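Side-chain contact in Ro sixty-related protein, RSR (Deinococcus radiodurans, PDB 2NVO), which binds several small RNAs that accumulate during recovery from UV irradiation and contributes to the organism's resistance to it: residues A[471-474]-A[475-479]. Residues are numbered along the deposited sequence; the frame is centred on the assembly and turned at random.
Sequences GQVH and PTVAL
With chi1 at -168°, H474 swings its imidazole away from its own backbone N and brings ND1 over the start of helix 475-486, while chi1 of 53° in T476 turns OG1 toward ND1 of H474. H474 is the N-cap residue: its ND1 accepts a nearly straight bond from T476 N (3.0 Å), although the donor lies 29° out of the ring plane. T476 OG1 and H474 ND1 are hydrogen-bonded as well, at 2.9 Å, in a more bent geometry. P475 CD sits over one face of the imidazole, 3.4 Å from its centroid, in a CH-pi contact. The first turn is closed by A478 N, which donates to H474 O at 3.0 Å. V473, the residue before the cap, meets V477 of the first turn through their CG1 methyls, 3.6 Å apart, an apolar contact that packs the end of the loop on the helix. P475 is buried against A444, L492 and M512, fitting the helix start to the sheet of the VWFA-like domain. Because ND1 accepts from T476 N, the imidazole is probably neutral with its proton on NE2; protonation of ND1 would be expected to weaken the cap.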
# COMPACT_ATOMS: atom_id res chain seq x y z
N GLY A 471 -20.73 -2.18 24.37
CA GLY A 471 -21.87 -1.64 25.08
C GLY A 471 -22.99 -2.66 25.12
O GLY A 471 -22.79 -3.81 24.73
N GLN A 472 -24.16 -2.24 25.56
CA GLN A 472 -25.30 -3.15 25.69
C GLN A 472 -25.94 -3.48 24.33
O GLN A 472 -26.62 -4.49 24.20
CB GLN A 472 -26.34 -2.55 26.64
CG GLN A 472 -25.93 -2.55 28.11
CD GLN A 472 -26.19 -3.88 28.80
OE1 GLN A 472 -25.40 -4.83 28.67
NE2 GLN A 472 -27.30 -3.96 29.54
N VAL A 473 -25.73 -2.63 23.33
CA VAL A 473 -26.24 -2.90 21.99
C VAL A 473 -25.10 -3.15 21.01
O VAL A 473 -24.13 -2.39 20.99
CB VAL A 473 -27.12 -1.74 21.47
CG1 VAL A 473 -27.67 -2.06 20.10
CG2 VAL A 473 -28.27 -1.46 22.43
N HIS A 474 -25.19 -4.22 20.23
CA HIS A 474 -24.13 -4.49 19.26
C HIS A 474 -24.32 -3.57 18.07
O HIS A 474 -25.46 -3.22 17.73
CB HIS A 474 -24.14 -5.95 18.82
CG HIS A 474 -22.91 -6.34 18.04
ND1 HIS A 474 -22.86 -6.31 16.67
CD2 HIS A 474 -21.69 -6.76 18.45
CE1 HIS A 474 -21.66 -6.69 16.26
NE2 HIS A 474 -20.94 -6.98 17.33
N PRO A 475 -23.21 -3.16 17.43
CA PRO A 475 -23.32 -2.31 16.24
C PRO A 475 -24.20 -2.91 15.15
O PRO A 475 -24.74 -2.14 14.38
CB PRO A 475 -21.87 -2.20 15.76
CG PRO A 475 -21.07 -2.26 17.05
CD PRO A 475 -21.81 -3.30 17.89
N THR A 476 -24.31 -4.24 15.04
CA THR A 476 -25.17 -4.84 14.01
C THR A 476 -26.64 -4.47 14.23
O THR A 476 -27.34 -4.11 13.30
CB THR A 476 -25.02 -6.40 13.92
OG1 THR A 476 -25.20 -7.01 15.20
CG2 THR A 476 -23.65 -6.78 13.38
N VAL A 477 -27.08 -4.58 15.48
CA VAL A 477 -28.43 -4.16 15.87
C VAL A 477 -28.60 -2.66 15.64
O VAL A 477 -29.62 -2.20 15.09
CB VAL A 477 -28.70 -4.54 17.34
CG1 VAL A 477 -29.93 -3.82 17.87
CG2 VAL A 477 -28.84 -6.04 17.49
N ALA A 478 -27.59 -1.89 16.04
CA ALA A 478 -27.58 -0.45 15.79
C ALA A 478 -27.80 -0.11 14.33
O ALA A 478 -28.63 0.74 14.00
CB ALA A 478 -26.27 0.20 16.30
N LEU A 479 -27.06 -0.75 13.44
CA LEU A 479 -27.18 -0.46 12.01
C LEU A 479 -28.56 -0.82 11.46
O LEU A 479 -29.10 -0.10 10.61
CB LEU A 479 -26.09 -1.19 11.22
CG LEU A 479 -24.67 -0.62 11.38
CD1 LEU A 479 -23.65 -1.63 10.88
CD2 LEU A 479 -24.56 0.69 10.61